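Local coordinates for protein aldehyde dehydrogenase 12 (PDB 6D97) that probably oxidises L-glutamate gamma-semialdehyde to glutamate with NAD+ as the electron acceptor, the last step of proline catabolism in plants, at residues V126-V137 with K226-L237; I363-M374 with I401-P410. All coordinates share one frame; numbering follows the deposited sequence.

Contact 1. Residues V126-V137 with K226-L237; sequences VLDFFAKLIQRV and KVSIVMEQMIRL
With chi1 at 175°, Val230 sets CG1 anti to its backbone nitrogen and CG2 anti to its carbonyl carbon, and this spread forks the side chain into the facing helix: CG1 meets Phe130 CD1 and Ile134 CG1, while CG2 lies against Leu133 CG and Val137 CG2. Phe130 returns the knob into the hole made by Val230, Gln233, Met234 and Leu237. It enters edge first, CE1 standing 3.7 Å from Val230 O and CE2 3.8 Å from Leu237 CD1, and Met234 SD completes an oblique Met-aromatic contact 4.5 Å from the ring centroid. Leu133 CD2 crosses the aliphatic part of Gln233 at about a right angle, 3.6 Å from its CG; Gln233 OE1 accepts a hydrogen bond from Thr31 N. No direct hydrogen bond joins the segments. Where they converge most, Val137 CG2 packs 3.7 Å from Val227 CB, and one water donates to both Val137 O and Lys226 O. Helix 105-121 flanks the Phe130 and Leu237 end. Knobs-into-holes packing between roughly antiparallel helical segments 126-137 and 229-237, whose axes approach to 9.9 Å at 156°, here joins helix 124-137 to the Rossmann-type NAD-binding domain of aldehyde dehydrogenases.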
loop_
_atom_site.group_PDB
_atom_site.type_symbol
_atom_site.label_atom_id
_atom_site.label_comp_id
_atom_site.label_asym_id
_atom_site.label_seq_id
_atom_site.Cartn_x
_atom_site.Cartn_y
_atom_site.Cartn_z
ATOM N N VAL A 126 6.211 3.902 -36.995
ATOM C CA VAL A 126 7.267 3.505 -36.070
ATOM C C VAL A 126 6.992 2.116 -35.509
ATOM O O VAL A 126 7.914 1.307 -35.349
ATOM C CB VAL A 126 7.423 4.553 -34.954
ATOM C CG1 VAL A 126 8.550 4.157 -34.011
ATOM C CG2 VAL A 126 7.671 5.930 -35.553
ATOM N N LEU A 127 5.723 1.826 -35.198
ATOM C CA LEU A 127 5.322 0.467 -34.846
ATOM C C LEU A 127 5.766 -0.518 -35.916
ATOM O O LEU A 127 6.419 -1.527 -35.625
ATOM C CB LEU A 127 3.802 0.391 -34.669
ATOM C CG LEU A 127 3.074 0.907 -33.427
ATOM C CD1 LEU A 127 1.584 0.997 -33.705
ATOM C CD2 LEU A 127 3.331 -0.000 -32.238
ATOM N N ASP A 128 5.422 -0.227 -37.171
ATOM C CA ASP A 128 5.762 -1.126 -38.264
ATOM C C ASP A 128 7.273 -1.252 -38.429
ATOM O O ASP A 128 7.788 -2.349 -38.679
ATOM C CB ASP A 128 5.109 -0.627 -39.549
ATOM C CG ASP A 128 5.382 -1.527 -40.725
ATOM O OD1 ASP A 128 4.864 -2.661 -40.738
ATOM O OD2 ASP A 128 6.116 -1.098 -41.636
ATOM N N PHE A 129 7.997 -0.140 -38.284
ATOM C CA PHE A 129 9.453 -0.170 -38.372
ATOM C C PHE A 129 10.045 -1.156 -37.373
ATOM O O PHE A 129 10.845 -2.025 -37.735
ATOM C CB PHE A 129 10.011 1.236 -38.142
ATOM C CG PHE A 129 11.497 1.279 -37.942
ATOM C CD1 PHE A 129 12.353 1.357 -39.026
ATOM C CD2 PHE A 129 12.038 1.260 -36.664
ATOM C CE1 PHE A 129 13.723 1.402 -38.847
ATOM C CE2 PHE A 129 13.405 1.303 -36.475
ATOM C CZ PHE A 129 14.251 1.376 -37.569
ATOM N N PHE A 130 9.646 -1.043 -36.104
ATOM C CA PHE A 130 10.216 -1.908 -35.076
ATOM C C PHE A 130 9.738 -3.347 -35.228
ATOM O O PHE A 130 10.507 -4.286 -35.000
ATOM C CB PHE A 130 9.884 -1.364 -33.688
ATOM C CG PHE A 130 10.870 -0.345 -33.194
ATOM C CD1 PHE A 130 12.147 -0.730 -32.814
ATOM C CD2 PHE A 130 10.527 0.996 -33.121
ATOM C CE1 PHE A 130 13.059 0.199 -32.360
ATOM C CE2 PHE A 130 11.433 1.930 -32.662
ATOM C CZ PHE A 130 12.702 1.531 -32.285
ATOM N N ALA A 131 8.474 -3.543 -35.612
ATOM C CA ALA A 131 7.978 -4.897 -35.836
ATOM C C ALA A 131 8.752 -5.587 -36.952
ATOM O O ALA A 131 9.131 -6.757 -36.826
ATOM C CB ALA A 131 6.487 -4.864 -36.158
ATOM N N LYS A 132 9.002 -4.872 -38.051
ATOM C CA LYS A 132 9.747 -5.459 -39.160
ATOM C C LYS A 132 11.198 -5.711 -38.782
ATOM O O LYS A 132 11.758 -6.753 -39.133
ATOM C CB LYS A 132 9.673 -4.552 -40.385
ATOM C CG LYS A 132 8.768 -5.069 -41.484
ATOM C CD LYS A 132 7.567 -4.166 -41.656
ATOM C CE LYS A 132 6.763 -4.553 -42.886
ATOM N NZ LYS A 132 6.059 -3.387 -43.485
ATOM N N LEU A 133 11.827 -4.767 -38.079
ATOM C CA LEU A 133 13.213 -4.953 -37.667
ATOM C C LEU A 133 13.354 -6.148 -36.733
ATOM O O LEU A 133 14.316 -6.917 -36.842
ATOM C CB LEU A 133 13.740 -3.684 -37.001
ATOM C CG LEU A 133 15.252 -3.616 -36.808
ATOM C CD1 LEU A 133 15.972 -3.871 -38.110
ATOM C CD2 LEU A 133 15.641 -2.259 -36.260
ATOM N N ILE A 134 12.410 -6.311 -35.802
ATOM C CA ILE A 134 12.409 -7.474 -34.916
ATOM C C ILE A 134 12.350 -8.756 -35.734
ATOM O O ILE A 134 13.085 -9.719 -35.480
ATOM C CB ILE A 134 11.234 -7.390 -33.923
ATOM C CG1 ILE A 134 11.502 -6.320 -32.865
ATOM C CG2 ILE A 134 10.966 -8.741 -33.273
ATOM C CD1 ILE A 134 10.292 -6.009 -32.009
ATOM N N GLN A 135 11.471 -8.776 -36.741
ATOM C CA GLN A 135 11.299 -9.955 -37.584
ATOM C C GLN A 135 12.586 -10.364 -38.281
ATOM O O GLN A 135 12.843 -11.559 -38.451
ATOM C CB GLN A 135 10.223 -9.695 -38.635
ATOM C CG GLN A 135 8.811 -9.970 -38.199
ATOM C CD GLN A 135 7.845 -9.939 -39.362
ATOM O OE1 GLN A 135 7.572 -8.885 -39.930
ATOM N NE2 GLN A 135 7.326 -11.102 -39.729
ATOM N N ARG A 136 13.399 -9.397 -38.705
ATOM C CA ARG A 136 14.586 -9.742 -39.481
ATOM C C ARG A 136 15.647 -10.433 -38.637
ATOM O O ARG A 136 16.386 -11.275 -39.146
ATOM C CB ARG A 136 15.172 -8.496 -40.148
ATOM C CG ARG A 136 14.288 -7.803 -41.190
ATOM C CD ARG A 136 13.922 -8.710 -42.357
ATOM N NE ARG A 136 15.088 -9.348 -42.961
ATOM C CZ ARG A 136 15.856 -8.794 -43.892
ATOM N NH1 ARG A 136 15.595 -7.577 -44.343
ATOM N NH2 ARG A 136 16.894 -9.460 -44.372
ATOM N N VAL A 137 15.744 -10.101 -37.357
ATOM C CA VAL A 137 16.807 -10.623 -36.509
ATOM C C VAL A 137 16.321 -11.746 -35.601
ATOM O O VAL A 137 17.060 -12.698 -35.352
ATOM C CB VAL A 137 17.461 -9.485 -35.696
ATOM C CG1 VAL A 137 18.185 -8.551 -36.624
ATOM C CG2 VAL A 137 16.416 -8.723 -34.896
ATOM N N LYS A 226 23.025 -10.939 -31.961
ATOM C CA LYS A 226 22.193 -11.343 -33.087
ATOM C C LYS A 226 21.052 -10.365 -33.329
ATOM O O LYS A 226 20.619 -10.193 -34.473
ATOM C CB LYS A 226 21.640 -12.750 -32.857
ATOM C CG LYS A 226 22.638 -13.872 -33.079
ATOM C CD LYS A 226 21.952 -15.230 -33.001
ATOM C CE LYS A 226 22.592 -16.119 -31.945
ATOM N NZ LYS A 226 22.410 -15.576 -30.566
ATOM N N VAL A 227 20.552 -9.713 -32.278
ATOM C CA VAL A 227 19.361 -8.881 -32.381
ATOM C C VAL A 227 19.559 -7.479 -31.830
ATOM O O VAL A 227 18.603 -6.700 -31.804
ATOM C CB VAL A 227 18.156 -9.547 -31.687
ATOM C CG1 VAL A 227 17.936 -10.941 -32.233
ATOM C CG2 VAL A 227 18.378 -9.581 -30.189
ATOM N N SER A 228 20.768 -7.121 -31.392
ATOM C CA SER A 228 20.975 -5.854 -30.699
ATOM C C SER A 228 20.694 -4.644 -31.577
ATOM O O SER A 228 20.684 -3.520 -31.062
ATOM C CB SER A 228 22.405 -5.766 -30.160
ATOM O OG SER A 228 23.359 -5.854 -31.205
ATOM N N ILE A 229 20.477 -4.843 -32.881
ATOM C CA ILE A 229 20.163 -3.725 -33.764
ATOM C C ILE A 229 18.871 -3.054 -33.330
ATOM O O ILE A 229 18.708 -1.839 -33.490
ATOM C CB ILE A 229 20.095 -4.200 -35.233
ATOM C CG1 ILE A 229 20.106 -3.004 -36.187
ATOM C CG2 ILE A 229 18.858 -5.063 -35.480
ATOM C CD1 ILE A 229 20.441 -3.369 -37.628
ATOM N N VAL A 230 17.952 -3.821 -32.741
ATOM C CA VAL A 230 16.645 -3.284 -32.375
ATOM C C VAL A 230 16.790 -2.259 -31.261
ATOM O O VAL A 230 16.338 -1.114 -31.379
ATOM C CB VAL A 230 15.691 -4.419 -31.970
ATOM C CG1 VAL A 230 14.376 -3.843 -31.471
ATOM C CG2 VAL A 230 15.467 -5.355 -33.144
ATOM N N MET A 231 17.431 -2.656 -30.157
ATOM C CA MET A 231 17.627 -1.722 -29.054
ATOM C C MET A 231 18.519 -0.561 -29.457
ATOM O O MET A 231 18.388 0.536 -28.905
ATOM C CB MET A 231 18.215 -2.434 -27.838
ATOM C CG MET A 231 17.171 -2.955 -26.887
ATOM S SD MET A 231 15.879 -1.763 -26.474
ATOM C CE MET A 231 16.791 -0.618 -25.446
ATOM N N GLU A 232 19.428 -0.775 -30.409
ATOM C CA GLU A 232 20.242 0.329 -30.901
ATOM C C GLU A 232 19.363 1.402 -31.528
ATOM O O GLU A 232 19.521 2.596 -31.247
ATOM C CB GLU A 232 21.275 -0.188 -31.903
ATOM C CG GLU A 232 22.499 0.701 -32.027
ATOM C CD GLU A 232 22.739 1.187 -33.438
ATOM O OE1 GLU A 232 23.870 1.023 -33.937
ATOM O OE2 GLU A 232 21.798 1.733 -34.049
ATOM N N GLN A 233 18.411 0.988 -32.368
ATOM C CA GLN A 233 17.446 1.929 -32.929
ATOM C C GLN A 233 16.561 2.525 -31.843
ATOM O O GLN A 233 16.234 3.716 -31.884
ATOM C CB GLN A 233 16.597 1.232 -33.993
ATOM C CG GLN A 233 17.410 0.641 -35.129
ATOM C CD GLN A 233 18.223 1.687 -35.863
ATOM O OE1 GLN A 233 17.677 2.636 -36.424
ATOM N NE2 GLN A 233 19.539 1.526 -35.855
ATOM N N MET A 234 16.168 1.713 -30.859
ATOM C CA MET A 234 15.328 2.225 -29.779
ATOM C C MET A 234 16.066 3.280 -28.961
ATOM O O MET A 234 15.467 4.273 -28.530
ATOM C CB MET A 234 14.863 1.074 -28.888
ATOM C CG MET A 234 13.887 1.500 -27.811
ATOM S SD MET A 234 12.348 2.122 -28.508
ATOM C CE MET A 234 11.800 3.166 -27.164
ATOM N N ILE A 235 17.371 3.093 -28.753
ATOM C CA ILE A 235 18.149 4.062 -27.988
ATOM C C ILE A 235 18.260 5.381 -28.741
ATOM O O ILE A 235 18.222 6.462 -28.138
ATOM C CB ILE A 235 19.531 3.484 -27.645
ATOM C CG1 ILE A 235 19.384 2.351 -26.631
ATOM C CG2 ILE A 235 20.432 4.561 -27.079
ATOM C CD1 ILE A 235 20.645 1.535 -26.444
ATOM N N ARG A 236 18.392 5.319 -30.069
ATOM C CA ARG A 236 18.405 6.540 -30.870
ATOM C C ARG A 236 17.092 7.295 -30.733
ATOM O O ARG A 236 17.083 8.525 -30.603
ATOM C CB ARG A 236 18.687 6.204 -32.333
ATOM C CG ARG A 236 20.032 5.546 -32.528
ATOM C CD ARG A 236 20.349 5.256 -33.986
ATOM N NE ARG A 236 21.678 4.663 -34.115
ATOM C CZ ARG A 236 22.801 5.361 -34.253
ATOM N NH1 ARG A 236 22.758 6.687 -34.293
ATOM N NH2 ARG A 236 23.968 4.734 -34.350
ATOM N N LEU A 237 15.972 6.570 -30.751
ATOM C CA LEU A 237 14.676 7.186 -30.486
ATOM C C LEU A 237 14.648 7.809 -29.097
ATOM O O LEU A 237 14.198 8.948 -28.923
ATOM C CB LEU A 237 13.566 6.140 -30.643
ATOM C CG LEU A 237 12.075 6.453 -30.433
ATOM C CD1 LEU A 237 11.252 5.303 -31.013
ATOM C CD2 LEU A 237 11.681 6.698 -28.965
HETATM O O HOH W 1 19.674 -12.435 -36.095
#

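Contact 2. Residues I363-M374 with I401-P410; sequences IGPVLTVTTEAM and IPKIYGAMKP
Leu367 CD2 comes down over the centre of the Tyr405 ring, 3.6 Å from the centroid and almost on the ring normal, a CH-pi contact; Ile404 CD1 lies over the opposite face, offset toward the rim, so the ring is sandwiched between two aliphatic branches. Pro365 offers a second bump, its CG set 3.7 Å from Ile401 CD1 with the two side chains crossing at about a right angle. Ile363, its CG1 turned anti to the backbone nitrogen (chi1 -167°), reaches past Met408 O to lay CD1 against Pro410 CG. Gly406 is the hollow: having no side chain, it lets Val369 O, Thr370 and the Met374 methyl close in. The backbones pair there as a single antiparallel beta bridge, a hydrogen-bonded pair: Val366 N donates to Gly406 O at 2.8 Å and Gly406 N to Val366 O at 2.9 Å. Four residues past Val366, Thr370 is the N-cap of helix 371-382, its OG1 accepting from Ala373 N. Thr371 OG1 then accepts from Ala407 N at 2.9 Å, while its methyl faces Met408 SD. Met374 and Met408 slide past each other in opposite directions, Met374 CE lying 3.7 Å from Met408 CG and also packing against Gly406 CA. Water fills in where backbones do not meet: one molecule joins Gly364 O to Met408 N, another links Thr371 N with Lys403 O and Tyr405 O. Thr368, two residues past the bridge, touches the bound NAD.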
loop_
_atom_site.group_PDB
_atom_site.type_symbol
_atom_site.label_atom_id
_atom_site.label_comp_id
_atom_site.label_asym_id
_atom_site.label_seq_id
_atom_site.Cartn_x
_atom_site.Cartn_y
_atom_site.Cartn_z
ATOM N N ILE A 363 5.936 -20.564 -38.443
ATOM C CA ILE A 363 7.022 -21.455 -38.056
ATOM C C ILE A 363 8.273 -20.873 -38.697
ATOM O O ILE A 363 8.197 -20.196 -39.726
ATOM C CB ILE A 363 6.792 -22.921 -38.495
ATOM C CG1 ILE A 363 7.786 -23.865 -37.806
ATOM C CG2 ILE A 363 6.922 -23.058 -40.003
ATOM C CD1 ILE A 363 7.560 -24.028 -36.325
ATOM N N GLY A 364 9.428 -21.100 -38.078
ATOM C CA GLY A 364 10.635 -20.521 -38.616
ATOM C C GLY A 364 11.934 -20.943 -37.965
ATOM O O GLY A 364 12.003 -21.916 -37.206
ATOM N N PRO A 365 13.000 -20.199 -38.270
ATOM C CA PRO A 365 14.327 -20.532 -37.736
ATOM C C PRO A 365 14.328 -20.575 -36.215
ATOM O O PRO A 365 13.616 -19.824 -35.545
ATOM C CB PRO A 365 15.217 -19.398 -38.262
ATOM C CG PRO A 365 14.471 -18.825 -39.421
ATOM C CD PRO A 365 13.022 -18.982 -39.098
ATOM N N VAL A 366 15.133 -21.490 -35.678
ATOM C CA VAL A 366 15.287 -21.690 -34.241
ATOM C C VAL A 366 16.735 -21.349 -33.921
ATOM O O VAL A 366 17.650 -22.126 -34.225
ATOM C CB VAL A 366 14.937 -23.116 -33.812
ATOM C CG1 VAL A 366 15.104 -23.263 -32.319
ATOM C CG2 VAL A 366 13.516 -23.453 -34.235
ATOM N N LEU A 367 16.948 -20.190 -33.298
ATOM C CA LEU A 367 18.271 -19.580 -33.300
ATOM C C LEU A 367 19.249 -20.244 -32.338
ATOM O O LEU A 367 20.457 -20.019 -32.460
ATOM C CB LEU A 367 18.159 -18.086 -32.979
ATOM C CG LEU A 367 17.372 -17.210 -33.959
ATOM C CD1 LEU A 367 17.780 -15.747 -33.838
ATOM C CD2 LEU A 367 17.545 -17.704 -35.386
ATOM N N THR A 368 18.775 -21.061 -31.392
ATOM C CA THR A 368 19.677 -21.648 -30.409
ATOM C C THR A 368 19.576 -23.166 -30.304
ATOM O O THR A 368 20.230 -23.750 -29.432
ATOM C CB THR A 368 19.453 -21.029 -29.023
ATOM O OG1 THR A 368 18.099 -21.241 -28.610
ATOM C CG2 THR A 368 19.755 -19.541 -29.050
ATOM N N VAL A 369 18.785 -23.826 -31.151
ATOM C CA VAL A 369 18.741 -25.287 -31.186
ATOM C C VAL A 369 18.745 -25.718 -32.646
ATOM O O VAL A 369 17.885 -25.291 -33.423
ATOM C CB VAL A 369 17.508 -25.872 -30.470
ATOM C CG1 VAL A 369 17.672 -27.380 -30.271
ATOM C CG2 VAL A 369 17.270 -25.183 -29.142
ATOM N N THR A 370 19.704 -26.560 -33.020
ATOM C CA THR A 370 19.765 -27.045 -34.390
ATOM C C THR A 370 18.679 -28.089 -34.642
ATOM O O THR A 370 18.084 -28.646 -33.713
ATOM C CB THR A 370 21.135 -27.652 -34.692
ATOM O OG1 THR A 370 21.318 -28.833 -33.901
ATOM C CG2 THR A 370 22.239 -26.657 -34.375
ATOM N N THR A 371 18.430 -28.348 -35.928
ATOM C CA THR A 371 17.473 -29.384 -36.304
ATOM C C THR A 371 17.911 -30.749 -35.790
ATOM O O THR A 371 17.090 -31.521 -35.277
ATOM C CB THR A 371 17.300 -29.420 -37.825
ATOM O OG1 THR A 371 16.974 -28.112 -38.309
ATOM C CG2 THR A 371 16.185 -30.381 -38.202
ATOM N N GLU A 372 19.204 -31.063 -35.919
ATOM C CA GLU A 372 19.717 -32.337 -35.421
ATOM C C GLU A 372 19.491 -32.474 -33.922
ATOM O O GLU A 372 19.098 -33.543 -33.444
ATOM C CB GLU A 372 21.204 -32.478 -35.748
ATOM N N ALA A 373 19.729 -31.399 -33.165
ATOM C CA ALA A 373 19.538 -31.458 -31.720
ATOM C C ALA A 373 18.083 -31.735 -31.366
ATOM O O ALA A 373 17.793 -32.476 -30.419
ATOM C CB ALA A 373 20.006 -30.153 -31.075
ATOM N N MET A 374 17.153 -31.148 -32.121
ATOM C CA MET A 374 15.737 -31.359 -31.842
ATOM C C MET A 374 15.294 -32.758 -32.253
ATOM O O MET A 374 14.502 -33.394 -31.546
ATOM C CB MET A 374 14.903 -30.295 -32.554
ATOM C CG MET A 374 14.872 -28.951 -31.846
ATOM S SD MET A 374 13.886 -27.700 -32.696
ATOM C CE MET A 374 15.092 -27.028 -33.839
ATOM N N ILE A 401 17.501 -21.624 -44.526
ATOM C CA ILE A 401 17.923 -21.338 -43.158
ATOM C C ILE A 401 19.284 -21.984 -42.924
ATOM O O ILE A 401 19.422 -23.207 -43.078
ATOM C CB ILE A 401 16.878 -21.824 -42.143
ATOM C CG1 ILE A 401 15.535 -21.151 -42.423
ATOM C CG2 ILE A 401 17.322 -21.529 -40.718
ATOM C CD1 ILE A 401 14.362 -21.786 -41.707
ATOM N N PRO A 402 20.312 -21.207 -42.578
ATOM C CA PRO A 402 21.639 -21.790 -42.357
ATOM C C PRO A 402 21.598 -22.835 -41.255
ATOM O O PRO A 402 20.799 -22.755 -40.321
ATOM C CB PRO A 402 22.499 -20.583 -41.960
ATOM C CG PRO A 402 21.522 -19.562 -41.481
ATOM C CD PRO A 402 20.293 -19.760 -42.312
ATOM N N LYS A 403 22.478 -23.832 -41.376
ATOM C CA LYS A 403 22.371 -25.015 -40.531
ATOM C C LYS A 403 22.678 -24.730 -39.065
ATOM O O LYS A 403 22.372 -25.574 -38.216
ATOM C CB LYS A 403 23.285 -26.121 -41.059
ATOM C CG LYS A 403 22.859 -26.674 -42.416
ATOM C CD LYS A 403 21.524 -27.403 -42.333
ATOM C CE LYS A 403 21.708 -28.856 -41.924
ATOM N NZ LYS A 403 20.437 -29.457 -41.424
ATOM N N ILE A 404 23.263 -23.573 -38.742
ATOM C CA ILE A 404 23.444 -23.218 -37.338
ATOM C C ILE A 404 22.106 -23.046 -36.640
ATOM O O ILE A 404 22.030 -23.143 -35.411
ATOM C CB ILE A 404 24.290 -21.933 -37.171
ATOM C CG1 ILE A 404 23.760 -20.808 -38.064
ATOM C CG2 ILE A 404 25.772 -22.216 -37.400
ATOM C CD1 ILE A 404 24.207 -19.424 -37.624
ATOM N N TYR A 405 21.043 -22.784 -37.394
ATOM C CA TYR A 405 19.716 -22.569 -36.844
ATOM C C TYR A 405 18.819 -23.747 -37.191
ATOM O O TYR A 405 18.922 -24.320 -38.282
ATOM C CB TYR A 405 19.110 -21.270 -37.379
ATOM C CG TYR A 405 19.917 -20.041 -37.025
ATOM C CD1 TYR A 405 20.627 -19.973 -35.829
ATOM C CD2 TYR A 405 19.980 -18.952 -37.887
ATOM C CE1 TYR A 405 21.366 -18.853 -35.497
ATOM C CE2 TYR A 405 20.723 -17.831 -37.566
ATOM C CZ TYR A 405 21.412 -17.790 -36.369
ATOM O OH TYR A 405 22.146 -16.677 -36.044
ATOM N N GLY A 406 17.949 -24.111 -36.258
ATOM C CA GLY A 406 17.027 -25.194 -36.502
ATOM C C GLY A 406 15.875 -24.783 -37.395
ATOM O O GLY A 406 15.536 -23.607 -37.523
ATOM N N ALA A 407 15.266 -25.787 -38.027
ATOM C CA ALA A 407 14.131 -25.570 -38.928
ATOM C C ALA A 407 13.253 -26.819 -38.846
ATOM O O ALA A 407 13.404 -27.756 -39.633
ATOM C CB ALA A 407 14.585 -25.291 -40.354
ATOM N N MET A 408 12.332 -26.809 -37.889
ATOM C CA MET A 408 11.527 -27.972 -37.552
ATOM C C MET A 408 10.045 -27.659 -37.687
ATOM O O MET A 408 9.603 -26.542 -37.401
ATOM C CB MET A 408 11.818 -28.442 -36.123
ATOM C CG MET A 408 13.080 -29.271 -35.976
ATOM S SD MET A 408 12.898 -30.922 -36.674
ATOM C CE MET A 408 11.536 -31.555 -35.697
ATOM N N LYS A 409 9.283 -28.655 -38.121
ATOM C CA LYS A 409 7.838 -28.568 -38.029
ATOM C C LYS A 409 7.423 -28.626 -36.560
ATOM O O LYS A 409 8.125 -29.222 -35.737
ATOM C CB LYS A 409 7.180 -29.708 -38.802
ATOM C CG LYS A 409 7.429 -29.697 -40.303
ATOM C CD LYS A 409 6.779 -30.901 -40.971
ATOM C CE LYS A 409 6.940 -30.858 -42.482
ATOM N NZ LYS A 409 6.375 -32.073 -43.133
ATOM N N PRO A 410 6.295 -28.010 -36.204
ATOM C CA PRO A 410 5.824 -28.074 -34.813
ATOM C C PRO A 410 5.656 -29.518 -34.374
ATOM O O PRO A 410 4.983 -30.313 -35.034
ATOM C CB PRO A 410 4.481 -27.336 -34.854
ATOM C CG PRO A 410 4.582 -26.445 -36.037
ATOM C CD PRO A 410 5.412 -27.189 -37.047
HETATM O O HOH W 2 11.403 -24.719 -36.664
HETATM O O HOH W 3 20.002 -26.943 -38.141
#

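In the fold
After an N-terminal sheet and two helices, the chain forms helix 124-137, passes through further helices and strands, then lays down strands 191-196 and 218-223 of the parallel five-stranded sheet; contact 1 closes this loop of 88 residues when helix 229-240 packs on helix 124-137. Contact 2 opens only afterwards and closes a shorter loop of 26 residues, containing the rest of helix 371-382 and strand 388-391, just before strand 411-414. The loops therefore follow in series, neither nesting nor crossing. In space they meet: Lys226 CD packs 3.4 Å from Tyr405 OH, and Leu367 CD1 lies near Val137 O. The NAD-binding fold thus adjoins connections within the domain built on the seven-stranded sheet, beside the bound NAD.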